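Local coordinates for protein alkyl hydroperoxide reductase/ Thiol specific antioxidant/ Mal allergen (Burkholderia ambifaria, PDB 5ENU) that probably reduces hydrogen peroxide and organic hydroperoxides, as a thiol-dependent peroxidase of the peroxiredoxin family built on a thioredoxin fold, at residues M9-D14 against A141-K146; P18-P23 against C106-V111; R127-I132 against D152-A157; K38-F43 against L57-L62. All coordinates share one frame; numbering follows the deposited sequence. Where two conformers were deposited one is given.

Contact 1 (M9-D14 against A141-K146)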
loop_
_atom_site.group_PDB
_atom_site.type_symbol
_atom_site.label_atom_id
_atom_site.label_comp_id
_atom_site.label_asym_id
_atom_site.label_seq_id
_atom_site.Cartn_x
_atom_site.Cartn_y
_atom_site.Cartn_z
ATOM N N MET A 9 9.980 -12.325 -10.007
ATOM C CA MET A 9 9.078 -13.058 -9.125
ATOM C C MET A 9 8.020 -12.096 -8.594
ATOM O O MET A 9 8.357 -11.108 -7.935
ATOM C CB MET A 9 9.862 -13.684 -7.968
ATOM N N SER A 10 6.755 -12.375 -8.888
ATOM C CA SER A 10 5.646 -11.550 -8.426
ATOM C C SER A 10 5.105 -12.103 -7.109
ATOM O O SER A 10 5.320 -13.266 -6.766
ATOM C CB SER A 10 4.538 -11.545 -9.477
ATOM O OG SER A 10 3.579 -10.544 -9.205
ATOM N N VAL A 11 4.395 -11.258 -6.357
ATOM C CA VAL A 11 3.932 -11.696 -5.041
ATOM C C VAL A 11 2.803 -12.708 -5.170
ATOM O O VAL A 11 1.964 -12.630 -6.081
ATOM C CB VAL A 11 3.505 -10.505 -4.160
ATOM C CG1 VAL A 11 4.629 -9.463 -4.068
ATOM C CG2 VAL A 11 2.177 -9.881 -4.644
ATOM N N GLU A 12 2.776 -13.670 -4.245
ATOM C CA GLU A 12 1.712 -14.661 -4.135
ATOM C C GLU A 12 1.419 -14.939 -2.668
ATOM O O GLU A 12 2.338 -15.007 -1.842
ATOM C CB GLU A 12 2.107 -16.000 -4.779
ATOM C CG GLU A 12 2.282 -15.951 -6.293
ATOM C CD GLU A 12 1.001 -15.602 -7.048
ATOM O OE1 GLU A 12 -0.113 -15.839 -6.527
ATOM O OE2 GLU A 12 1.114 -15.087 -8.180
ATOM N N VAL A 13 0.133 -15.114 -2.351
ATOM C CA VAL A 13 -0.250 -15.500 -0.998
ATOM C C VAL A 13 0.441 -16.802 -0.625
ATOM O O VAL A 13 0.548 -17.727 -1.438
ATOM C CB VAL A 13 -1.780 -15.595 -0.892
ATOM C CG1 VAL A 13 -2.206 -16.143 0.464
ATOM C CG2 VAL A 13 -2.405 -14.222 -1.104
ATOM N N ASP A 14 0.918 -16.877 0.618
ATOM C CA ASP A 14 1.626 -18.003 1.236
ATOM C C ASP A 14 3.115 -18.010 0.893
ATOM O O ASP A 14 3.828 -18.938 1.318
ATOM C CB ASP A 14 1.043 -19.391 0.905
ATOM C CG ASP A 14 -0.358 -19.618 1.459
ATOM O OD1 ASP A 14 -0.810 -18.840 2.324
ATOM O OD2 ASP A 14 -1.001 -20.614 1.026
ATOM N N ALA A 141 -4.405 -10.819 0.244
ATOM C CA ALA A 141 -4.492 -9.776 -0.761
ATOM C C ALA A 141 -5.950 -9.398 -0.943
ATOM O O ALA A 141 -6.840 -10.255 -0.870
ATOM C CB ALA A 141 -3.941 -10.259 -2.108
ATOM N N TRP A 142 -6.190 -8.110 -1.182
ATOM C CA TRP A 142 -7.511 -7.610 -1.551
ATOM C C TRP A 142 -7.298 -6.802 -2.825
ATOM O O TRP A 142 -6.663 -5.746 -2.772
ATOM C CB TRP A 142 -8.022 -6.658 -0.472
ATOM C CG TRP A 142 -8.321 -7.223 0.894
ATOM C CD1 TRP A 142 -9.558 -7.532 1.394
ATOM C CD2 TRP A 142 -7.389 -7.412 1.979
ATOM N NE1 TRP A 142 -9.444 -7.935 2.706
ATOM C CE2 TRP A 142 -8.127 -7.870 3.091
ATOM C CE3 TRP A 142 -5.995 -7.250 2.110
ATOM C CZ2 TRP A 142 -7.533 -8.180 4.329
ATOM C CZ3 TRP A 142 -5.397 -7.553 3.351
ATOM C CH2 TRP A 142 -6.170 -8.023 4.443
ATOM N N ARG A 143 -7.793 -7.278 -3.965
ATOM C CA ARG A 143 -7.511 -6.605 -5.234
ATOM C C ARG A 143 -8.750 -5.913 -5.787
ATOM O O ARG A 143 -9.844 -6.494 -5.793
ATOM C CB ARG A 143 -6.936 -7.578 -6.264
ATOM C CG ARG A 143 -5.582 -8.145 -5.835
ATOM C CD ARG A 143 -4.974 -9.015 -6.947
ATOM N NE ARG A 143 -3.629 -9.525 -6.634
ATOM C CZ ARG A 143 -2.492 -8.877 -6.900
ATOM N NH1 ARG A 143 -2.513 -7.669 -7.467
ATOM N NH2 ARG A 143 -1.321 -9.417 -6.573
ATOM N N GLY A 144 -8.583 -4.669 -6.232
ATOM C CA GLY A 144 -9.719 -3.978 -6.827
ATOM C C GLY A 144 -10.858 -3.777 -5.849
ATOM O O GLY A 144 -12.031 -3.869 -6.224
ATOM N N ILE A 145 -10.545 -3.521 -4.589
ATOM C CA ILE A 145 -11.613 -3.379 -3.612
ATOM C C ILE A 145 -12.171 -1.958 -3.607
ATOM O O ILE A 145 -11.519 -0.989 -4.028
ATOM C CB ILE A 145 -11.183 -3.842 -2.204
ATOM C CG1 ILE A 145 -9.748 -3.422 -1.859
ATOM C CG2 ILE A 145 -11.347 -5.386 -2.075
ATOM C CD1 ILE A 145 -9.482 -1.921 -1.770
ATOM N N LYS A 146 -13.394 -1.843 -3.109
ATOM C CA LYS A 146 -13.969 -0.534 -2.841
ATOM C C LYS A 146 -13.535 -0.069 -1.456
ATOM O O LYS A 146 -13.153 -0.871 -0.601
ATOM C CB LYS A 146 -15.497 -0.554 -2.944
ATOM C CG LYS A 146 -16.212 -1.330 -1.815
ATOM C CD LYS A 146 -17.735 -1.122 -1.920
ATOM C CE LYS A 146 -18.491 -1.853 -0.816
ATOM N NZ LYS A 146 -19.928 -1.468 -0.814
#

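Contact 2 (P18-P23 against C106-V111)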
loop_
_atom_site.group_PDB
_atom_site.type_symbol
_atom_site.label_atom_id
_atom_site.label_comp_id
_atom_site.label_asym_id
_atom_site.label_seq_id
_atom_site.Cartn_x
_atom_site.Cartn_y
_atom_site.Cartn_z
ATOM N N PRO A 18 9.379 -10.672 -2.155
ATOM C CA PRO A 18 10.745 -10.239 -2.479
ATOM C C PRO A 18 11.094 -8.906 -1.820
ATOM O O PRO A 18 10.257 -8.005 -1.718
ATOM C CB PRO A 18 10.699 -10.110 -4.008
ATOM C CG PRO A 18 9.631 -11.128 -4.435
ATOM C CD PRO A 18 8.580 -10.933 -3.369
ATOM N N ASP A 19 12.336 -8.787 -1.330
ATOM C CA ASP A 19 12.765 -7.558 -0.658
ATOM C C ASP A 19 12.836 -6.410 -1.665
ATOM O O ASP A 19 13.251 -6.596 -2.813
ATOM C CB ASP A 19 14.129 -7.747 0.039
ATOM C CG ASP A 19 14.568 -6.509 0.875
ATOM O OD1 ASP A 19 13.785 -5.947 1.687
ATOM O OD2 ASP A 19 15.728 -6.072 0.720
ATOM N N PHE A 20 12.412 -5.220 -1.226
ATOM C CA PHE A 20 12.357 -4.006 -2.026
ATOM C C PHE A 20 12.773 -2.825 -1.159
ATOM O O PHE A 20 12.681 -2.879 0.069
ATOM C CB PHE A 20 10.957 -3.778 -2.628
ATOM C CG PHE A 20 9.844 -3.622 -1.606
ATOM C CD1 PHE A 20 9.635 -2.409 -0.953
ATOM C CD2 PHE A 20 8.974 -4.683 -1.338
ATOM C CE1 PHE A 20 8.597 -2.254 -0.037
ATOM C CE2 PHE A 20 7.928 -4.540 -0.422
ATOM C CZ PHE A 20 7.745 -3.321 0.235
ATOM N N THR A 21 13.191 -1.741 -1.822
ATOM C CA THR A 21 13.462 -0.460 -1.180
ATOM C C THR A 21 12.901 0.634 -2.072
ATOM O O THR A 21 12.998 0.541 -3.294
ATOM C CB THR A 21 14.967 -0.250 -0.991
ATOM O OG1 THR A 21 15.516 -1.379 -0.298
ATOM C CG2 THR A 21 15.233 0.969 -0.170
ATOM N N ALA A 22 12.302 1.662 -1.480
ATOM C CA ALA A 22 11.654 2.681 -2.295
ATOM C C ALA A 22 11.677 4.014 -1.561
ATOM O O ALA A 22 11.720 4.054 -0.321
ATOM C CB ALA A 22 10.204 2.299 -2.624
ATOM N N PRO A 23 11.603 5.127 -2.298
ATOM C CA PRO A 23 11.543 6.440 -1.652
ATOM C C PRO A 23 10.202 6.628 -0.952
ATOM O O PRO A 23 9.153 6.168 -1.412
ATOM C CB PRO A 23 11.686 7.422 -2.828
ATOM C CG PRO A 23 12.156 6.585 -3.992
ATOM C CD PRO A 23 11.591 5.236 -3.765
ATOM N N CYS A 106 4.547 -1.330 -7.975
ATOM C CA CYS A 106 3.310 -1.652 -8.691
ATOM C C CYS A 106 3.495 -2.876 -9.569
ATOM O O CYS A 106 2.583 -3.709 -9.700
ATOM C CB CYS A 106 2.858 -0.464 -9.532
ATOM S SG CYS A 106 2.187 0.942 -8.635
ATOM N N ALA A 107 4.688 -3.011 -10.157
ATOM C CA ALA A 107 5.004 -4.182 -10.962
ATOM C C ALA A 107 5.132 -5.420 -10.082
ATOM O O ALA A 107 4.587 -6.482 -10.405
ATOM C CB ALA A 107 6.300 -3.928 -11.720
ATOM N N LEU A 108 5.847 -5.296 -8.957
ATOM C CA LEU A 108 6.058 -6.426 -8.057
ATOM C C LEU A 108 4.734 -6.971 -7.520
ATOM O O LEU A 108 4.541 -8.191 -7.438
ATOM C CB LEU A 108 6.980 -6.003 -6.915
ATOM C CG LEU A 108 7.235 -7.031 -5.805
ATOM C CD1 LEU A 108 7.802 -8.314 -6.389
ATOM C CD2 LEU A 108 8.158 -6.417 -4.747
ATOM N N PHE A 109 3.810 -6.088 -7.149
ATOM C CA PHE A 109 2.517 -6.474 -6.593
ATOM C C PHE A 109 1.442 -6.644 -7.652
ATOM O O PHE A 109 0.322 -7.043 -7.320
ATOM C CB PHE A 109 2.096 -5.504 -5.488
ATOM C CG PHE A 109 2.871 -5.705 -4.217
ATOM C CD1 PHE A 109 4.154 -5.171 -4.067
ATOM C CD2 PHE A 109 2.329 -6.460 -3.175
ATOM C CE1 PHE A 109 4.882 -5.396 -2.894
ATOM C CE2 PHE A 109 3.050 -6.689 -2.002
ATOM C CZ PHE A 109 4.332 -6.159 -1.857
ATOM N N ASP A 110 1.772 -6.355 -8.910
ATOM C CA ASP A 110 0.909 -6.634 -10.057
ATOM C C ASP A 110 -0.424 -5.881 -9.969
ATOM O O ASP A 110 -1.500 -6.439 -10.186
ATOM C CB ASP A 110 0.726 -8.141 -10.287
ATOM C CG ASP A 110 0.209 -8.452 -11.669
ATOM O OD1 ASP A 110 0.468 -7.669 -12.614
ATOM O OD2 ASP A 110 -0.468 -9.487 -11.803
ATOM N N VAL A 111 -0.343 -4.579 -9.675
ATOM C CA VAL A 111 -1.542 -3.748 -9.514
ATOM C C VAL A 111 -1.819 -2.842 -10.706
ATOM O O VAL A 111 -2.810 -2.102 -10.677
ATOM C CB VAL A 111 -1.518 -2.918 -8.208
ATOM C CG1 VAL A 111 -1.398 -3.815 -6.981
ATOM C CG2 VAL A 111 -0.390 -1.879 -8.239
#

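Contact 3 (R127-I132 against D152-A157)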
loop_
_atom_site.group_PDB
_atom_site.type_symbol
_atom_site.label_atom_id
_atom_site.label_comp_id
_atom_site.label_asym_id
_atom_site.label_seq_id
_atom_site.Cartn_x
_atom_site.Cartn_y
_atom_site.Cartn_z
ATOM N N ARG A 127 -6.883 -0.217 -7.024
ATOM C CA ARG A 127 -6.828 -0.101 -5.563
ATOM C C ARG A 127 -6.768 -1.487 -4.925
ATOM O O ARG A 127 -7.676 -2.299 -5.110
ATOM C CB ARG A 127 -8.065 0.645 -5.034
ATOM C CG ARG A 127 -7.954 1.053 -3.562
ATOM C CD ARG A 127 -9.260 1.671 -3.025
ATOM N NE ARG A 127 -9.752 2.754 -3.870
ATOM C CZ ARG A 127 -9.268 3.998 -3.852
ATOM N NH1 ARG A 127 -9.736 4.902 -4.704
ATOM N NH2 ARG A 127 -8.314 4.354 -2.987
ATOM N N SER A 128 -5.691 -1.756 -4.187
ATOM C CA SER A 128 -5.394 -3.096 -3.699
ATOM C C SER A 128 -4.602 -2.966 -2.408
ATOM O O SER A 128 -3.818 -2.022 -2.244
ATOM C CB SER A 128 -4.549 -3.897 -4.703
ATOM O OG SER A 128 -5.158 -3.936 -5.975
ATOM N N THR A 129 -4.755 -3.956 -1.525
ATOM C CA THR A 129 -4.066 -3.972 -0.234
ATOM C C THR A 129 -3.468 -5.342 0.008
ATOM O O THR A 129 -4.021 -6.353 -0.429
ATOM C CB THR A 129 -5.026 -3.590 0.878
ATOM O OG1 THR A 129 -5.561 -2.306 0.571
ATOM C CG2 THR A 129 -4.353 -3.568 2.257
ATOM N N PHE A 130 -2.332 -5.357 0.704
ATOM C CA PHE A 130 -1.579 -6.572 0.979
ATOM C C PHE A 130 -1.195 -6.599 2.447
ATOM O O PHE A 130 -0.699 -5.604 2.978
ATOM C CB PHE A 130 -0.339 -6.589 0.091
ATOM C CG PHE A 130 -0.689 -6.559 -1.366
ATOM C CD1 PHE A 130 -0.969 -7.748 -2.049
ATOM C CD2 PHE A 130 -0.828 -5.346 -2.045
ATOM C CE1 PHE A 130 -1.344 -7.718 -3.394
ATOM C CE2 PHE A 130 -1.213 -5.329 -3.386
ATOM C CZ PHE A 130 -1.456 -6.516 -4.052
ATOM N N LEU A 131 -1.490 -7.705 3.108
ATOM C CA LEU A 131 -1.132 -7.922 4.501
ATOM C C LEU A 131 0.037 -8.892 4.529
ATOM O O LEU A 131 -0.103 -10.057 4.132
ATOM C CB LEU A 131 -2.316 -8.454 5.305
ATOM C CG LEU A 131 -2.013 -8.899 6.735
ATOM C CD1 LEU A 131 -1.338 -7.779 7.511
ATOM C CD2 LEU A 131 -3.293 -9.335 7.435
ATOM N N ILE A 132 1.186 -8.397 4.974
ATOM C CA ILE A 132 2.431 -9.150 5.045
ATOM C C ILE A 132 2.741 -9.339 6.524
ATOM O O ILE A 132 2.651 -8.382 7.303
ATOM C CB ILE A 132 3.550 -8.378 4.321
ATOM C CG1 ILE A 132 3.198 -8.174 2.839
ATOM C CG2 ILE A 132 4.896 -9.072 4.503
ATOM C CD1 ILE A 132 4.014 -7.100 2.162
ATOM N N ASP A 152 -11.806 -1.604 7.962
ATOM C CA ASP A 152 -12.319 -2.503 9.006
ATOM C C ASP A 152 -11.902 -3.945 8.733
ATOM O O ASP A 152 -11.483 -4.668 9.646
ATOM C CB ASP A 152 -13.853 -2.449 9.045
ATOM C CG ASP A 152 -14.402 -1.152 9.630
ATOM O OD1 ASP A 152 -15.602 -0.878 9.399
ATOM O OD2 ASP A 152 -13.669 -0.425 10.330
ATOM N N ASP A 153 -12.050 -4.392 7.476
ATOM C CA ASP A 153 -11.672 -5.752 7.114
ATOM C C ASP A 153 -10.179 -5.977 7.307
ATOM O O ASP A 153 -9.762 -7.040 7.781
ATOM C CB ASP A 153 -12.038 -6.029 5.648
ATOM C CG ASP A 153 -13.543 -6.057 5.397
ATOM O OD1 ASP A 153 -14.327 -6.222 6.353
ATOM O OD2 ASP A 153 -13.944 -5.953 4.213
ATOM N N VAL A 154 -9.353 -5.011 6.905
ATOM C CA VAL A 154 -7.914 -5.184 7.058
ATOM C C VAL A 154 -7.542 -5.244 8.536
ATOM O O VAL A 154 -6.712 -6.070 8.942
ATOM C CB VAL A 154 -7.147 -4.098 6.290
ATOM C CG1 VAL A 154 -5.633 -4.247 6.477
ATOM C CG2 VAL A 154 -7.505 -4.143 4.813
ATOM N N LEU A 155 -8.172 -4.403 9.372
ATOM C CA LEU A 155 -7.864 -4.447 10.802
ATOM C C LEU A 155 -8.247 -5.797 11.395
ATOM O O LEU A 155 -7.484 -6.378 12.176
ATOM C CB LEU A 155 -8.570 -3.319 11.552
ATOM C CG LEU A 155 -8.328 -3.296 13.071
ATOM C CD1 LEU A 155 -6.852 -3.165 13.458
ATOM C CD2 LEU A 155 -9.165 -2.208 13.738
ATOM N N SER A 156 -9.426 -6.315 11.038
ATOM C CA SER A 156 -9.817 -7.635 11.522
ATOM C C SER A 156 -8.783 -8.681 11.127
ATOM O O SER A 156 -8.388 -9.518 11.943
ATOM C CB SER A 156 -11.196 -8.009 10.977
ATOM O OG SER A 156 -12.196 -7.127 11.454
ATOM N N ALA A 157 -8.304 -8.631 9.884
ATOM C CA ALA A 157 -7.319 -9.610 9.440
ATOM C C ALA A 157 -6.011 -9.470 10.215
ATOM O O ALA A 157 -5.426 -10.474 10.640
ATOM C CB ALA A 157 -7.101 -9.459 7.930
#

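Contact 4 (K38-F43 against L57-L62)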
loop_
_atom_site.group_PDB
_atom_site.type_symbol
_atom_site.label_atom_id
_atom_site.label_comp_id
_atom_site.label_asym_id
_atom_site.label_seq_id
_atom_site.Cartn_x
_atom_site.Cartn_y
_atom_site.Cartn_z
ATOM N N LYS A 38 3.930 -6.706 11.483
ATOM C CA LYS A 38 3.025 -6.863 10.359
ATOM C C LYS A 38 3.043 -5.580 9.534
ATOM O O LYS A 38 3.241 -4.480 10.062
ATOM C CB LYS A 38 1.613 -7.120 10.882
ATOM C CG LYS A 38 1.514 -8.336 11.851
ATOM C CD LYS A 38 0.236 -8.272 12.689
ATOM C CE LYS A 38 0.228 -9.299 13.801
ATOM N NZ LYS A 38 -1.012 -9.239 14.627
ATOM N N LEU A 39 2.850 -5.733 8.228
ATOM C CA LEU A 39 2.822 -4.607 7.296
ATOM C C LEU A 39 1.538 -4.660 6.479
ATOM O O LEU A 39 1.273 -5.656 5.795
ATOM C CB LEU A 39 4.035 -4.624 6.364
ATOM C CG LEU A 39 3.973 -3.612 5.214
ATOM C CD1 LEU A 39 3.918 -2.185 5.763
ATOM C CD2 LEU A 39 5.154 -3.769 4.281
ATOM N N VAL A 40 0.745 -3.597 6.568
ATOM C CA VAL A 40 -0.357 -3.352 5.654
ATOM C C VAL A 40 0.197 -2.419 4.585
ATOM O O VAL A 40 0.485 -1.246 4.868
ATOM C CB VAL A 40 -1.556 -2.713 6.374
ATOM C CG1 VAL A 40 -2.630 -2.295 5.361
ATOM C CG2 VAL A 40 -2.118 -3.659 7.436
ATOM N N LEU A 41 0.380 -2.934 3.375
ATOM C CA LEU A 41 0.878 -2.144 2.256
ATOM C C LEU A 41 -0.326 -1.898 1.357
ATOM O O LEU A 41 -0.834 -2.841 0.741
ATOM C CB LEU A 41 1.963 -2.928 1.525
ATOM C CG LEU A 41 2.746 -2.154 0.470
ATOM C CD1 LEU A 41 3.564 -1.039 1.138
ATOM C CD2 LEU A 41 3.649 -3.103 -0.344
ATOM N N TYR A 42 -0.822 -0.666 1.320
ATOM C CA TYR A 42 -2.046 -0.375 0.578
ATOM C C TYR A 42 -1.727 0.509 -0.621
ATOM O O TYR A 42 -1.108 1.572 -0.464
ATOM C CB TYR A 42 -3.187 0.185 1.456
ATOM C CG TYR A 42 -3.205 1.673 1.778
ATOM C CD1 TYR A 42 -2.578 2.184 2.923
ATOM C CD2 TYR A 42 -3.916 2.563 0.968
ATOM C CE1 TYR A 42 -2.623 3.541 3.229
ATOM C CE2 TYR A 42 -3.973 3.929 1.274
ATOM C CZ TYR A 42 -3.301 4.408 2.393
ATOM O OH TYR A 42 -3.343 5.749 2.736
ATOM N N PHE A 43 -2.134 0.052 -1.808
ATOM C CA PHE A 43 -1.949 0.796 -3.050
ATOM C C PHE A 43 -3.225 1.555 -3.366
ATOM O O PHE A 43 -4.331 0.984 -3.286
ATOM C CB PHE A 43 -1.658 -0.160 -4.214
ATOM C CG PHE A 43 -0.298 -0.812 -4.153
ATOM C CD1 PHE A 43 -0.051 -1.857 -3.287
ATOM C CD2 PHE A 43 0.733 -0.370 -4.985
ATOM C CE1 PHE A 43 1.200 -2.455 -3.242
ATOM C CE2 PHE A 43 2.002 -0.963 -4.950
ATOM C CZ PHE A 43 2.229 -2.007 -4.064
ATOM N N LEU A 57 -7.753 8.641 5.376
ATOM C CA LEU A 57 -8.346 9.106 6.632
ATOM C C LEU A 57 -8.860 7.953 7.478
ATOM O O LEU A 57 -8.784 8.013 8.713
ATOM C CB LEU A 57 -9.474 10.099 6.342
ATOM C CG LEU A 57 -8.979 11.473 5.856
ATOM C CD1 LEU A 57 -10.165 12.334 5.486
ATOM C CD2 LEU A 57 -8.133 12.169 6.899
ATOM N N GLN A 58 -9.362 6.884 6.841
ATOM C CA GLN A 58 -9.878 5.764 7.620
ATOM C C GLN A 58 -8.743 4.933 8.210
ATOM O O GLN A 58 -8.832 4.488 9.364
ATOM C CB GLN A 58 -10.880 4.948 6.781
ATOM C CG GLN A 58 -12.200 5.737 6.614
ATOM C CD GLN A 58 -13.269 5.027 5.805
ATOM O OE1 GLN A 58 -12.975 4.213 4.948
ATOM N NE2 GLN A 58 -14.523 5.377 6.055
ATOM N N PHE A 59 -7.640 4.767 7.466
ATOM C CA PHE A 59 -6.465 4.148 8.073
ATOM C C PHE A 59 -5.929 5.006 9.212
ATOM O O PHE A 59 -5.516 4.473 10.252
ATOM C CB PHE A 59 -5.361 3.890 7.037
ATOM C CG PHE A 59 -5.510 2.593 6.272
ATOM C CD1 PHE A 59 -5.404 1.378 6.921
ATOM C CD2 PHE A 59 -5.721 2.597 4.890
ATOM C CE1 PHE A 59 -5.526 0.187 6.224
ATOM C CE2 PHE A 59 -5.823 1.400 4.173
ATOM C CZ PHE A 59 -5.733 0.195 4.855
ATOM N N ARG A 60 -5.956 6.341 9.051
ATOM C CA ARG A 60 -5.527 7.237 10.128
ATOM C C ARG A 60 -6.373 7.043 11.380
ATOM O O ARG A 60 -5.844 6.962 12.499
ATOM C CB ARG A 60 -5.613 8.693 9.666
ATOM C CG ARG A 60 -5.470 9.697 10.782
ATOM C CD ARG A 60 -5.505 11.071 10.191
ATOM N NE ARG A 60 -5.296 12.107 11.198
ATOM C CZ ARG A 60 -6.286 12.727 11.826
ATOM N NH1 ARG A 60 -6.030 13.676 12.729
ATOM N NH2 ARG A 60 -7.539 12.399 11.535
ATOM N N GLU A 61 -7.700 6.987 11.212
ATOM C CA GLU A 61 -8.594 6.909 12.361
ATOM C C GLU A 61 -8.348 5.650 13.179
ATOM O O GLU A 61 -8.419 5.674 14.414
ATOM C CB GLU A 61 -10.038 6.948 11.871
ATOM C CG GLU A 61 -11.061 6.822 12.969
ATOM C CD GLU A 61 -12.474 6.764 12.417
ATOM O OE1 GLU A 61 -13.383 7.324 13.059
ATOM O OE2 GLU A 61 -12.672 6.166 11.332
ATOM N N LEU A 62 -8.057 4.538 12.512
ATOM C CA LEU A 62 -7.832 3.274 13.196
ATOM C C LEU A 62 -6.362 2.966 13.436
ATOM O O LEU A 62 -6.051 1.907 13.997
ATOM C CB LEU A 62 -8.516 2.127 12.441
ATOM C CG LEU A 62 -10.047 2.151 12.533
ATOM C CD1 LEU A 62 -10.681 1.076 11.675
ATOM C CD2 LEU A 62 -10.473 1.996 13.980
#

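Contact 1 (M9-D14 against A141-K146)
V11 and R143 form the firmer end of a small contact in which an N-terminal arm without regular structure lies beside strand 138-143. V11 CG2 sits at the edge of the guanidinium, close to its plane and 4.0 Å from R143 NH2, so that the apolar group meets the rim of the flat cation. R143 gets there with a chain that is straight from CG to NE and slants across V11. Its main polar partner lies in neither segment: NH1 is hydrogen-bonded to F109 O, which helps to hold the guanidinium beside the valine. L108, F109 and V17 pack around V11, whose backbone is hydrogen-bonded to that of L108.

The other end, at V13, is looser and lies at the surface; R143 is exposed as well, so V11 is the one buried residue of the four that touch. V13, with CG1 anti to the backbone N (chi1 174°), turns CG2 toward the strand, yet this methyl stops 4.2 Å from A141 N and 4.4 Å from A141 CB. The carboxylate of E12 comes no closer to the arginine than 6.4 Å, from OE2 to R143 NH2, permitting at most a weak attraction. Such a sparsely packed N-terminal arm, laid beside a strand that pairs within the chain with strand 120-132, belongs to the margin of the central sheet in this thioredoxin-fold peroxiredoxin.

Contact 2 (P18-P23 against C106-V111)
The backbones of P18-P23 and C106-V111 approach most nearly at P18 and L108, whose CA atoms remain 8.2 Å apart, so the space between them is bridged by side chains. L108 does most of the bridging, its two methyls parted between two partners. L108 CD1 packs on the ring of P18, 3.9 Å from P18 CG and with P18 CB and CD only slightly farther off, while L108 CD2 lies 3.9 Å from F20 CD2. L108 CD2 is also 4.0 Å from P18 O. With CG anti to the backbone N (chi1 175°), L108 is directed off the helix into this fork.

These residues join the loop leading to the short strand 21-22 with the C-terminal part of helix 104-109, in a protein of the thioredoxin-like AhpC/TSA family. The helix finishes in a Schellman motif: D110 takes a positive phi of 61°, and V111 N bonds back to C106 O at 3.1 Å, alongside weak bonds from D110 N.

The aromatic pair adds a second, lighter touch. F20 and F109 extend at roughly a right angle to each other, and F20 CE2 reaches the edge of the F109 ring, near its plane and 4.0 Å from F109 CE1. F20 also packs on L41 and L105, whereas the F109 ring continues inward to meet F43 and F130 of the central sheet.

Contact 3 (R127-I132 against D152-A157)
T129 presents two different ends to its surroundings: its hydroxyl OG1 is hydrogen-bonded to H150 NE2, while its methyl turns to V154 across the contact. A first torsion of -57° divides the work, setting CG2 anti to the backbone N and OG1 anti to the carbonyl carbon. The bond to the histidine is consistent with a fixed rotation of the buried threonine and gives its hydroxyl a partner inside the fold. T129 CG2 and V154 CG2 meet tip to tip, 4.1 Å apart, a relaxed van der Waals distance.

Two residues along the strand, L131 makes the closer touch. Its CG is anti to the backbone N (chi1 172°), and L131 CD2 lies 3.8 Å from A157 CB and 3.9 Å from the carbonyl carbon A157 C. Since alanine ends at CB, the leucine methyl settles almost against the helix backbone. V154 and A157 lie three residues apart and so on nearly the same face of the helix, matching the pair T129 and L131 that project from one face of the strand.

The neighbours continue this layer. W142 of strand 138-143 packs on L131 and on both V154 and A157, V40 of strand 38-43 touches T129 and V154, and L155 points away from the strand at its first bond and touches K65 and F66 of helix 50-68. Helix 150-160 thus lies across strands 138-143, 120-132 and 38-43, with helix 50-68 alongside it.

Contact 4 (K38-F43 against L57-L62)
Two first torsions bring the rings of Y42 and F59 together: 83° in Y42 sets CG between the backbone N and the carbonyl carbon, and -85° in F59 sets CG anti to the carbonyl carbon. The two residues belong to a beta-alpha-beta unit formed by strand 38-43, helix 50-68 and strand 71-77, in which strands 38-43 and 71-77 pair in parallel and the helix packs over them. In peroxiredoxins this is part of the thioredoxin-like core.

The rings form an offset stack, with centroids 4.5 Å apart and planes inclined by 26°. The side chains run past each other in opposite directions, one leaving the strand and the other leaving the helix, so the overlap is partial. F59 CE2 lies over one face of the tyrosine, 3.5 Å above its plane and displaced toward the rim, and comes to 3.6 Å from Y42 CG. Farther along the ring, F59 CD2 is 3.6 Å from Y42 CE1, so one side of the phenylalanine follows the tyrosine toward its hydroxyl end. Because the rings are inclined, the stack is less even than a flat one would be.

F95, in a loop, touches both side chains, and Y44 meets the ring of Y42, which extends the aromatic cluster beyond the pair. V40, two residues before Y42 on the same face of the strand, also packs against V154 and V158 of helix 150-160. V40 CG1 meets the F59 ring obliquely, 3.9 Å from F59 CE1 and 4.0 Å from F59 CZ.

How the contacts relate
From the N terminus, residues 9-14 open contact 1 and 18-23 open contact 2 before any loop is closed. Contact 4 is the first to close, when helix 50-68 returns to strand 38-43; its loop falls wholly within that of contact 2, completed at 106-111. Contact 3 opens afterwards at 127-132, contact 1 closes at 141-146, and contact 3 closes last at 152-157, so contacts 1 and 3 cross, while the loops of contacts 2 and 4 both lie within that of contact 1. Contacts 3 and 4 put helices against adjoining strands of one sheet, their backbones linked through S128 with F43 and I132 with L39. F109 of contact 2 packs on the same sheet, touching L41, F43 and F130.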